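Local coordinates for fibronectin-binding protein (Streptococcus pyogenes, PDB 5A0L) that mediates covalent host binding through an internal thioester and probably binds fibronectin, at residues A30-L35 with E119-I124; Y20-Y25 with R58-T63; K145-E150 with L163-L168; Y188-F193 with N202-E207. All coordinates share one frame; numbering follows the deposited sequence.

Contact 1: residues A30-L35 with E119-I124; sequences ARYHNL and EDLNAI. With ZN (zinc ion), chain C.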
# COMPACT_ATOMS: atom_id res chain seq x y z
N ALA A 30 -3.34 5.90 -15.98
CA ALA A 30 -2.47 6.56 -15.01
C ALA A 30 -2.92 6.39 -13.57
O ALA A 30 -2.13 6.59 -12.64
CB ALA A 30 -2.37 8.04 -15.35
N ARG A 31 -4.19 6.05 -13.37
CA ARG A 31 -4.72 5.81 -12.02
C ARG A 31 -4.10 4.59 -11.32
O ARG A 31 -4.17 4.47 -10.09
CB ARG A 31 -6.25 5.67 -12.05
CG ARG A 31 -6.79 4.48 -12.81
CD ARG A 31 -8.30 4.47 -12.70
NE ARG A 31 -8.86 3.37 -13.47
CZ ARG A 31 -9.19 3.42 -14.76
NH1 ARG A 31 -9.01 4.53 -15.47
NH2 ARG A 31 -9.69 2.33 -15.34
N TYR A 32 -3.54 3.67 -12.10
CA TYR A 32 -3.04 2.42 -11.56
C TYR A 32 -1.53 2.38 -11.37
O TYR A 32 -0.78 2.93 -12.16
CB TYR A 32 -3.41 1.23 -12.44
CG TYR A 32 -4.90 0.97 -12.58
CD1 TYR A 32 -5.75 0.94 -11.47
CD2 TYR A 32 -5.45 0.68 -13.81
CE1 TYR A 32 -7.09 0.66 -11.58
CE2 TYR A 32 -6.79 0.42 -13.93
CZ TYR A 32 -7.61 0.41 -12.81
OH TYR A 32 -8.94 0.19 -12.98
N HIS A 33 -1.15 1.71 -10.29
CA HIS A 33 0.21 1.32 -10.02
C HIS A 33 0.19 -0.11 -9.46
O HIS A 33 -0.84 -0.57 -8.92
CB HIS A 33 0.91 2.27 -9.02
CG HIS A 33 0.97 3.68 -9.49
ND1 HIS A 33 -0.03 4.59 -9.22
CD2 HIS A 33 1.86 4.32 -10.27
CE1 HIS A 33 0.27 5.75 -9.78
NE2 HIS A 33 1.41 5.61 -10.43
N ASN A 34 1.32 -0.81 -9.54
CA ASN A 34 1.43 -2.13 -8.93
C ASN A 34 2.85 -2.30 -8.47
O ASN A 34 3.73 -2.78 -9.19
CB ASN A 34 0.98 -3.21 -9.91
CG ASN A 34 0.90 -4.56 -9.25
OD1 ASN A 34 1.38 -4.75 -8.14
ND2 ASN A 34 0.25 -5.49 -9.92
N LEU A 35 3.10 -1.78 -7.27
CA LEU A 35 4.47 -1.70 -6.77
C LEU A 35 4.96 -3.00 -6.20
O LEU A 35 4.21 -3.72 -5.50
CB LEU A 35 4.60 -0.60 -5.69
CG LEU A 35 4.10 0.78 -6.12
CD1 LEU A 35 4.33 1.78 -5.00
CD2 LEU A 35 4.73 1.24 -7.43
N GLU A 119 -11.17 -6.51 -9.18
CA GLU A 119 -10.04 -6.81 -10.01
C GLU A 119 -8.76 -6.35 -9.31
O GLU A 119 -8.76 -5.33 -8.61
CB GLU A 119 -10.18 -6.13 -11.37
CG GLU A 119 -11.34 -6.64 -12.19
CD GLU A 119 -11.69 -5.79 -13.40
OE1 GLU A 119 -10.96 -4.83 -13.73
OE2 GLU A 119 -12.72 -6.10 -14.03
N ASP A 120 -7.65 -7.06 -9.53
CA ASP A 120 -6.42 -6.81 -8.78
C ASP A 120 -6.01 -5.32 -8.77
O ASP A 120 -5.69 -4.78 -7.71
CB ASP A 120 -5.27 -7.63 -9.34
CG ASP A 120 -5.45 -9.12 -9.13
OD1 ASP A 120 -6.40 -9.56 -8.46
OD2 ASP A 120 -4.63 -9.85 -9.70
N LEU A 121 -5.99 -4.66 -9.92
CA LEU A 121 -5.50 -3.27 -9.93
C LEU A 121 -6.44 -2.36 -9.18
O LEU A 121 -5.99 -1.38 -8.57
CB LEU A 121 -5.28 -2.80 -11.37
CG LEU A 121 -4.07 -3.43 -12.07
CD1 LEU A 121 -4.11 -3.20 -13.59
CD2 LEU A 121 -2.75 -2.94 -11.50
N ASN A 122 -7.74 -2.63 -9.23
CA ASN A 122 -8.71 -1.88 -8.43
C ASN A 122 -8.58 -2.17 -6.92
O ASN A 122 -8.80 -1.27 -6.10
CB ASN A 122 -10.14 -2.16 -8.89
CG ASN A 122 -10.43 -1.59 -10.26
OD1 ASN A 122 -9.87 -0.57 -10.65
ND2 ASN A 122 -11.34 -2.26 -11.00
N ALA A 123 -8.24 -3.41 -6.58
CA ALA A 123 -8.09 -3.80 -5.19
C ALA A 123 -6.85 -3.11 -4.61
O ALA A 123 -6.86 -2.66 -3.44
CB ALA A 123 -8.00 -5.30 -5.07
N ILE A 124 -5.77 -3.07 -5.38
CA ILE A 124 -4.56 -2.32 -4.98
C ILE A 124 -4.95 -0.85 -4.78
O ILE A 124 -4.55 -0.23 -3.79
CB ILE A 124 -3.47 -2.50 -6.05
CG1 ILE A 124 -2.93 -3.92 -6.03
CG2 ILE A 124 -2.33 -1.50 -5.84
CD1 ILE A 124 -2.08 -4.29 -7.22
ZN ZN C . 2.17 7.19 -11.74
O HOH W 1 0.21 7.77 -12.50
O HOH W 2 -3.51 0.20 -8.69
O HOH W 3 2.86 8.82 -12.99
O HOH W 4 2.20 8.69 -10.27
O HOH W 5 2.36 5.99 -13.46
O HOH W 6 4.20 6.92 -11.34
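The Tyr-32 ring lies against the side of Leu-121, whose CB sits 3.9 Å from the ring centroid and 14° off the ring normal, a CH-pi contact. Arg-31 CG covers the opposite face, which places the ring between its own neighbour and the first turn of helix 120-135. At the far end the phenol donates a proton: Tyr-32 OH lies 2.6 Å from Asn-122 OD1, tilted 26° from the carbonyl plane. The same hydroxyl accepts from Arg-31 NH2 at 3.3 Å, close to the guanidinium plane, so its rotation is constrained from two directions. Beside this contact, water 2 donates to His-33 O and, at 2.9 Å, to Leu-121 O, joining the loop backbone to the helix. Ile-124 CG2 packs on His-33 O, while Ile-124 CD1 reaches the amide of Asn-34, 3.6 Å from its OD1; that oxygen takes its main hydrogen bond from Gln-46. His-33 turns away from the helix, and in the conformer described here its NE2 binds the zinc ion at 2.2 Å; five waters complete six ligands, and one of them, water 1, donates to Ala-30 O. Segment 30-35, the end of the connection from strand 19-23 to strand 35-39, passes the N-terminal end of helix 120-135, with Ile-124 continuing onto Gln-46 and Tyr-48 of strand 45-49 and Asn-122 ND2 bonded to Gln-160 of helix 158-172.

Contact 2: residues Y20-Y25 with R58-T63; sequences YGYDSY and RPTYST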
# COMPACT_ATOMS: atom_id res chain seq x y z
N TYR A 20 15.49 -3.43 -4.71
CA TYR A 20 14.96 -2.72 -5.86
C TYR A 20 13.44 -2.60 -5.71
O TYR A 20 12.77 -3.61 -5.48
CB TYR A 20 15.32 -3.50 -7.12
CG TYR A 20 14.88 -2.93 -8.45
CD1 TYR A 20 14.89 -1.59 -8.73
CD2 TYR A 20 14.43 -3.78 -9.45
CE1 TYR A 20 14.48 -1.09 -9.95
CE2 TYR A 20 14.02 -3.32 -10.67
CZ TYR A 20 14.01 -1.98 -10.94
OH TYR A 20 13.60 -1.50 -12.16
N GLY A 21 12.92 -1.37 -5.81
CA GLY A 21 11.52 -1.10 -5.79
C GLY A 21 11.09 -0.54 -7.11
O GLY A 21 11.75 0.37 -7.64
N TYR A 22 9.95 -1.00 -7.63
CA TYR A 22 9.59 -0.70 -8.99
C TYR A 22 8.09 -0.80 -9.20
O TYR A 22 7.37 -1.51 -8.47
CB TYR A 22 10.28 -1.66 -10.00
CG TYR A 22 10.24 -3.12 -9.61
CD1 TYR A 22 11.16 -3.65 -8.72
CD2 TYR A 22 9.28 -4.01 -10.15
CE1 TYR A 22 11.17 -4.99 -8.36
CE2 TYR A 22 9.31 -5.36 -9.80
CZ TYR A 22 10.25 -5.84 -8.91
OH TYR A 22 10.30 -7.17 -8.53
N ASP A 23 7.59 -0.07 -10.19
CA ASP A 23 6.18 -0.15 -10.58
C ASP A 23 6.06 -1.16 -11.71
O ASP A 23 6.58 -0.93 -12.80
CB ASP A 23 5.67 1.21 -11.02
CG ASP A 23 4.19 1.24 -11.31
OD1 ASP A 23 3.49 0.21 -11.17
OD2 ASP A 23 3.72 2.33 -11.69
N SER A 24 5.39 -2.29 -11.44
CA SER A 24 5.23 -3.38 -12.39
C SER A 24 4.04 -3.18 -13.30
O SER A 24 3.83 -4.00 -14.24
CB SER A 24 5.12 -4.70 -11.63
OG SER A 24 3.88 -4.84 -10.97
N TYR A 25 3.23 -2.14 -13.11
CA TYR A 25 2.09 -1.90 -14.02
C TYR A 25 2.61 -1.42 -15.38
O TYR A 25 3.46 -0.52 -15.45
CB TYR A 25 1.14 -0.85 -13.43
CG TYR A 25 -0.04 -0.51 -14.33
CD1 TYR A 25 -0.97 -1.46 -14.69
CD2 TYR A 25 -0.21 0.78 -14.82
CE1 TYR A 25 -2.04 -1.15 -15.52
CE2 TYR A 25 -1.27 1.10 -15.62
CZ TYR A 25 -2.21 0.14 -15.95
OH TYR A 25 -3.26 0.47 -16.76
N ARG A 58 9.68 4.31 -10.24
CA ARG A 58 9.68 4.21 -11.70
C ARG A 58 9.24 2.82 -12.17
O ARG A 58 9.42 1.82 -11.47
CB ARG A 58 11.07 4.56 -12.24
CG ARG A 58 11.55 5.97 -11.91
CD ARG A 58 10.50 7.03 -12.27
NE ARG A 58 10.16 7.00 -13.69
CZ ARG A 58 8.94 7.22 -14.19
NH1 ARG A 58 7.91 7.45 -13.38
NH2 ARG A 58 8.74 7.15 -15.49
N PRO A 59 8.75 2.73 -13.42
CA PRO A 59 8.47 1.43 -14.01
C PRO A 59 9.68 0.53 -14.01
O PRO A 59 10.82 1.00 -14.16
CB PRO A 59 8.03 1.77 -15.44
CG PRO A 59 7.46 3.15 -15.34
CD PRO A 59 8.36 3.83 -14.31
N THR A 60 9.47 -0.76 -13.91
CA THR A 60 10.54 -1.72 -13.99
C THR A 60 11.40 -1.50 -15.24
O THR A 60 10.88 -1.24 -16.33
CB THR A 60 10.02 -3.15 -13.99
OG1 THR A 60 8.82 -3.21 -13.23
CG2 THR A 60 11.07 -4.10 -13.43
N TYR A 61 12.72 -1.60 -15.04
CA TYR A 61 13.68 -1.57 -16.17
C TYR A 61 13.89 -0.15 -16.72
O TYR A 61 14.55 0.01 -17.74
CB TYR A 61 13.38 -2.59 -17.29
CG TYR A 61 13.19 -4.00 -16.79
CD1 TYR A 61 14.27 -4.77 -16.35
CD2 TYR A 61 11.92 -4.56 -16.74
CE1 TYR A 61 14.08 -6.07 -15.88
CE2 TYR A 61 11.73 -5.85 -16.28
CZ TYR A 61 12.81 -6.60 -15.86
OH TYR A 61 12.64 -7.90 -15.38
N SER A 62 13.39 0.86 -16.03
CA SER A 62 13.66 2.27 -16.36
C SER A 62 15.16 2.55 -16.30
O SER A 62 15.95 1.77 -15.74
CB SER A 62 12.93 3.25 -15.40
OG SER A 62 11.51 3.24 -15.55
N THR A 63 15.55 3.67 -16.91
CA THR A 63 16.94 4.13 -16.82
C THR A 63 17.32 4.73 -15.47
O THR A 63 18.50 4.92 -15.21
CB THR A 63 17.26 5.19 -17.88
OG1 THR A 63 16.33 6.28 -17.79
CG2 THR A 63 17.18 4.56 -19.27
O HOH W 7 12.90 0.99 -12.28
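Thr-60 meets Tyr-22 through its hydroxyl and its methyl: OG1 comes obliquely to the Tyr-22 ring, 3.2 Å from CD2, and CG2 is 3.7 Å from the same atom. Tyr-22 CG itself stands between the backbone N and the carbonyl carbon (chi1 45°). The same Thr-60 CG2 is also 3.8 Å from Tyr-20 OH. That hydroxyl accepts a nearly straight bond from the backbone of the following residue, Tyr-61 N to Tyr-20 OH at 3.0 Å and 168°, with the donor near the plane of the ring.

The backbones meet around Asp-23. Its N donates to Arg-58 O at 2.9 Å, and its O receives Thr-60 N at 3.1 Å. Asp-23 and Pro-59 form a single beta bridge, and the end-to-end directions of the touching parts differ by 93°. The loop therefore crosses the end of strand 19-23, a strand of the closed antiparallel barrel lying between strands 35-39 and 66-72, without becoming another strand of it.

The loop's shape comes from a type II turn, Pro-59 to Ser-62, in which Pro-59 O accepts from Ser-62 N and, in the serine conformer described here, from Ser-62 OG on the same face of its plane. Water 7 lies 2.6 Å from Tyr-20 OH and within hydrogen-bonding distance of Pro-59 O. On the strand side, Asp-23 OD1 accepts from Tyr-25 N in an Asx turn and from Asn-34 N in the next loop, while Tyr-22 OH is hydrogen-bonded to Glu-44.

Contact 3: residues K145-E150 with L163-L168; sequences KMWERE and LMREAL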
# COMPACT_ATOMS: atom_id res chain seq x y z
N LYS A 145 -18.91 9.02 -3.77
CA LYS A 145 -18.68 9.62 -5.08
C LYS A 145 -17.32 9.27 -5.67
O LYS A 145 -17.01 9.69 -6.76
CB LYS A 145 -18.85 11.14 -5.01
CG LYS A 145 -20.28 11.60 -4.80
CD LYS A 145 -20.37 13.08 -4.52
CE LYS A 145 -21.81 13.57 -4.63
NZ LYS A 145 -22.74 12.82 -3.73
N MET A 146 -16.50 8.50 -4.96
CA MET A 146 -15.16 8.21 -5.48
C MET A 146 -15.25 7.39 -6.75
O MET A 146 -16.06 6.46 -6.86
CB MET A 146 -14.30 7.52 -4.43
CG MET A 146 -13.86 8.50 -3.35
SD MET A 146 -12.90 7.71 -2.05
CE MET A 146 -11.36 7.45 -2.88
N TRP A 147 -14.38 7.75 -7.69
CA TRP A 147 -14.28 7.08 -9.00
C TRP A 147 -15.53 7.25 -9.88
O TRP A 147 -15.70 6.55 -10.89
CB TRP A 147 -13.88 5.59 -8.85
CG TRP A 147 -12.65 5.42 -8.05
CD1 TRP A 147 -11.41 5.82 -8.39
CD2 TRP A 147 -12.55 4.83 -6.74
NE1 TRP A 147 -10.53 5.51 -7.37
CE2 TRP A 147 -11.21 4.91 -6.35
CE3 TRP A 147 -13.47 4.24 -5.88
CZ2 TRP A 147 -10.76 4.39 -5.14
CZ3 TRP A 147 -13.02 3.74 -4.67
CH2 TRP A 147 -11.69 3.82 -4.31
N GLU A 148 -16.41 8.18 -9.53
CA GLU A 148 -17.57 8.42 -10.36
C GLU A 148 -17.16 8.91 -11.76
O GLU A 148 -17.85 8.64 -12.75
CB GLU A 148 -18.52 9.41 -9.70
CG GLU A 148 -19.87 9.54 -10.39
CD GLU A 148 -20.76 8.30 -10.38
OE1 GLU A 148 -20.49 7.32 -9.68
OE2 GLU A 148 -21.78 8.37 -11.09
N ARG A 149 -16.07 9.69 -11.86
CA ARG A 149 -15.61 10.12 -13.17
C ARG A 149 -15.31 8.91 -14.06
O ARG A 149 -15.73 8.84 -15.23
CB ARG A 149 -14.40 11.03 -13.06
CG ARG A 149 -13.99 11.63 -14.40
CD ARG A 149 -12.82 12.61 -14.25
NE ARG A 149 -13.21 13.83 -13.54
CZ ARG A 149 -12.37 14.80 -13.19
NH1 ARG A 149 -11.08 14.70 -13.49
NH2 ARG A 149 -12.81 15.86 -12.54
N GLU A 150 -14.60 7.93 -13.50
CA GLU A 150 -14.35 6.67 -14.20
C GLU A 150 -15.62 5.92 -14.62
O GLU A 150 -15.66 5.38 -15.70
CB GLU A 150 -13.46 5.77 -13.35
CG GLU A 150 -12.00 6.20 -13.28
CD GLU A 150 -11.67 7.34 -12.34
OE1 GLU A 150 -12.50 7.84 -11.55
OE2 GLU A 150 -10.49 7.75 -12.40
N LEU A 163 -18.32 -2.11 -5.51
CA LEU A 163 -17.51 -2.98 -4.63
C LEU A 163 -16.37 -2.19 -3.99
O LEU A 163 -16.06 -2.35 -2.80
CB LEU A 163 -16.92 -4.18 -5.39
CG LEU A 163 -17.91 -5.24 -5.91
CD1 LEU A 163 -17.13 -6.25 -6.72
CD2 LEU A 163 -18.70 -5.87 -4.79
N MET A 164 -15.69 -1.38 -4.80
CA MET A 164 -14.53 -0.61 -4.31
C MET A 164 -14.89 0.36 -3.18
O MET A 164 -14.18 0.44 -2.18
CB MET A 164 -13.92 0.17 -5.47
CG MET A 164 -13.22 -0.74 -6.53
SD MET A 164 -12.89 0.14 -8.09
CE MET A 164 -11.56 1.25 -7.57
N ARG A 165 -15.99 1.08 -3.36
CA ARG A 165 -16.42 2.03 -2.35
C ARG A 165 -16.77 1.33 -1.05
O ARG A 165 -16.38 1.80 0.03
CB ARG A 165 -17.63 2.81 -2.85
CG ARG A 165 -17.33 3.73 -4.00
CD ARG A 165 -18.61 4.25 -4.66
NE ARG A 165 -18.35 5.20 -5.73
CZ ARG A 165 -19.21 5.55 -6.68
NH1 ARG A 165 -20.43 5.04 -6.71
NH2 ARG A 165 -18.84 6.40 -7.63
N GLU A 166 -17.50 0.21 -1.13
CA GLU A 166 -17.86 -0.49 0.08
C GLU A 166 -16.66 -1.05 0.80
O GLU A 166 -16.57 -1.04 2.04
CB GLU A 166 -18.94 -1.56 -0.23
CG GLU A 166 -20.27 -0.96 -0.68
CD GLU A 166 -20.79 0.13 0.28
OE1 GLU A 166 -21.01 -0.21 1.46
OE2 GLU A 166 -20.97 1.32 -0.14
N ALA A 167 -15.70 -1.58 0.04
CA ALA A 167 -14.48 -2.11 0.62
C ALA A 167 -13.70 -1.01 1.35
O ALA A 167 -13.20 -1.21 2.45
CB ALA A 167 -13.61 -2.79 -0.41
N LEU A 168 -13.57 0.14 0.69
CA LEU A 168 -12.81 1.24 1.29
C LEU A 168 -13.42 1.67 2.64
O LEU A 168 -12.70 1.87 3.63
CB LEU A 168 -12.72 2.40 0.30
CG LEU A 168 -11.90 3.59 0.79
CD1 LEU A 168 -10.51 3.19 1.22
CD2 LEU A 168 -11.85 4.64 -0.32
O HOH W 8 -22.04 5.36 -9.07
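Met-164 CE sits over the centre of the six-membered ring of Trp-147, 3.7 Å from its centroid and 8° off the normal, a CH-pi contact that with the nearby sulfur makes a Met-aromatic pair. Trp-147 holds the N-cap position of helix 148-152, so the ring fastens the start of that helix to the side of helix 158-172. The Met-164 chain bends at chi3 (71°), which places CE above the indole, while its CB touches CZ3 at the rim. Met-146 CB covers the opposite face. Further along, Met-146 SD packs on Leu-168 CD2 at 3.7 Å, the two side chains crossing at about a right angle, and Leu-125 of helix 120-135 also touches the indole.

At the polar edge, Arg-165 runs extended from CG to NE and grips one carbonyl side-on: both NE (2.8 Å) and NH2 (2.9 Å) donate to Met-146 O, a backbone oxygen within the type II turn Lys-145 to Glu-148. Glu-148 OE2 has its own salt bridge to Arg-152. Its other oxygen forms the salt bridge across the contact, where Arg-165 NH2 meets the anti lone pair of Glu-148 OE1 at 2.8 Å, with an N-H...O angle of 172°.

Contact 4: residues Y188-F193 with N202-E207; sequences YRLNIF and NLLSAE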
# COMPACT_ATOMS: atom_id res chain seq x y z
N TYR A 188 2.22 -11.47 13.26
CA TYR A 188 2.03 -10.73 12.00
C TYR A 188 2.95 -9.51 11.98
O TYR A 188 2.94 -8.71 12.91
CB TYR A 188 0.58 -10.28 11.83
CG TYR A 188 0.19 -9.75 10.47
CD1 TYR A 188 0.24 -10.55 9.34
CD2 TYR A 188 -0.29 -8.46 10.32
CE1 TYR A 188 -0.13 -10.07 8.10
CE2 TYR A 188 -0.67 -7.96 9.08
CZ TYR A 188 -0.60 -8.78 7.97
OH TYR A 188 -1.02 -8.27 6.77
N ARG A 189 3.65 -9.32 10.87
CA ARG A 189 4.62 -8.23 10.76
C ARG A 189 4.68 -7.77 9.30
O ARG A 189 4.63 -8.58 8.38
CB ARG A 189 6.02 -8.71 11.19
CG ARG A 189 7.06 -7.60 11.29
CD ARG A 189 8.43 -8.09 11.75
NE ARG A 189 8.34 -8.89 12.96
CZ ARG A 189 9.31 -9.69 13.41
NH1 ARG A 189 10.46 -9.78 12.77
NH2 ARG A 189 9.09 -10.41 14.48
N LEU A 190 4.83 -6.45 9.14
CA LEU A 190 5.07 -5.85 7.84
C LEU A 190 6.42 -5.13 7.87
O LEU A 190 7.12 -5.10 8.89
CB LEU A 190 3.95 -4.89 7.42
CG LEU A 190 2.56 -5.52 7.41
CD1 LEU A 190 1.55 -4.43 7.11
CD2 LEU A 190 2.44 -6.66 6.40
N ASN A 191 6.78 -4.54 6.73
CA ASN A 191 8.07 -3.88 6.55
C ASN A 191 7.88 -2.54 5.88
O ASN A 191 7.03 -2.38 5.01
CB ASN A 191 9.01 -4.77 5.74
CG ASN A 191 9.29 -6.08 6.43
OD1 ASN A 191 8.48 -7.04 6.35
ND2 ASN A 191 10.38 -6.11 7.17
N ILE A 192 8.74 -1.60 6.31
CA ILE A 192 8.89 -0.32 5.63
C ILE A 192 10.17 -0.40 4.79
O ILE A 192 11.17 -0.94 5.22
CB ILE A 192 8.98 0.86 6.65
CG1 ILE A 192 7.61 1.08 7.30
CG2 ILE A 192 9.54 2.14 6.00
CD1 ILE A 192 6.59 1.76 6.41
N PHE A 193 10.06 0.16 3.59
CA PHE A 193 11.20 0.30 2.68
C PHE A 193 11.52 1.79 2.59
O PHE A 193 10.73 2.58 2.09
CB PHE A 193 10.86 -0.34 1.34
CG PHE A 193 10.81 -1.85 1.42
CD1 PHE A 193 9.66 -2.48 1.87
CD2 PHE A 193 11.93 -2.63 1.17
CE1 PHE A 193 9.64 -3.84 2.01
CE2 PHE A 193 11.89 -4.00 1.29
CZ PHE A 193 10.73 -4.61 1.75
N ASN A 202 8.78 6.31 0.43
CA ASN A 202 8.99 5.11 1.22
C ASN A 202 7.79 4.16 0.93
O ASN A 202 6.71 4.64 0.61
CB ASN A 202 9.08 5.45 2.71
CG ASN A 202 10.19 6.40 3.02
OD1 ASN A 202 11.30 6.28 2.52
ND2 ASN A 202 9.91 7.33 3.90
N LEU A 203 8.07 2.86 1.05
CA LEU A 203 7.04 1.84 0.73
C LEU A 203 6.67 1.04 1.96
O LEU A 203 7.46 0.89 2.88
CB LEU A 203 7.53 0.89 -0.40
CG LEU A 203 8.09 1.58 -1.65
CD1 LEU A 203 8.62 0.56 -2.64
CD2 LEU A 203 7.07 2.51 -2.31
N LEU A 204 5.47 0.47 1.91
CA LEU A 204 4.96 -0.43 2.94
C LEU A 204 4.67 -1.78 2.24
O LEU A 204 3.95 -1.79 1.25
CB LEU A 204 3.68 0.15 3.54
CG LEU A 204 2.94 -0.73 4.53
CD1 LEU A 204 3.71 -0.96 5.80
CD2 LEU A 204 1.58 -0.14 4.86
N SER A 205 5.17 -2.87 2.84
CA SER A 205 4.87 -4.18 2.26
C SER A 205 3.44 -4.62 2.55
O SER A 205 2.80 -4.17 3.48
CB SER A 205 5.85 -5.21 2.77
OG SER A 205 5.73 -5.43 4.14
N ALA A 206 2.97 -5.55 1.71
CA ALA A 206 1.62 -6.12 1.84
C ALA A 206 1.64 -7.47 2.55
O ALA A 206 0.59 -8.09 2.71
CB ALA A 206 0.98 -6.27 0.46
N GLU A 207 2.80 -7.90 3.00
CA GLU A 207 3.04 -9.10 3.79
C GLU A 207 4.43 -8.98 4.40
O GLU A 207 5.21 -8.07 4.02
CB GLU A 207 2.95 -10.38 2.98
CG GLU A 207 4.02 -10.56 1.92
CD GLU A 207 4.00 -11.92 1.24
OE1 GLU A 207 3.79 -12.97 1.90
OE2 GLU A 207 4.26 -11.92 0.06
O HOH W 9 -0.51 -9.80 4.61
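Phe-193 and Leu-203 face each other as an antiparallel hydrogen-bonded pair, their CB atoms 4.0 Å apart on one side of the sheet. Phe-193 N donates to Leu-203 O at 2.8 Å, and Leu-203 N donates back to Phe-193 O at 2.9 Å. The phenyl edge extends to Ser-205, with CE1 4.1 Å from Ser-205 CB; Trp-19 meets the same ring edge-to-face.

Leu-190 is the second large contributor. Its CD2 packs on the backbone of the departing chain, 3.6 Å from Glu-207 CA, and Leu-100 and Ile-103 of helix 92-105 also touch it.

Ser-205 joins these two regions. Its OG, between the backbone N and the carbonyl carbon (chi1 65°), accepts from Asn-191 N at 2.9 Å and donates to Glu-207 O at 2.7 Å. Ser-205 N in turn bonds to Asn-191 O. Where the strand pairing ends, Asn-191 N thus goes to the hydroxyl, and Ser-205 O, buried here, has no partner in the model. On the opposite face, Ile-192 CD1 meets Leu-204 CD1. The axes of 191-193 and 203-205 approach to 4.7 Å at 152°, and strands 191-195 and 203-205 form a beta hairpin within the closed antiparallel barrel.

How the contacts relate
From the N terminus, strand 19-23 enters contact 2, whose closure spans the loop to residues 58-63. Before that loop returns, the chain passes through 30-35, the first half of contact 1, so contacts 1 and 2 cross; they also touch directly, as Asn-34 O and Ser-24 OG lie 2.7 Å apart. Contact 1 closes at helix 120-135, tying the barrel side to the helical side. Contact 3 follows in series, a short closure between helices 148-152 and 158-172, reaching contact 1 where Met-164 SD packs on Asn-122 CB. Contact 4 closes last, as a hairpin; it touches contact 1 through Leu-203 and Leu-35 and shares the barrel sheet with contact 2.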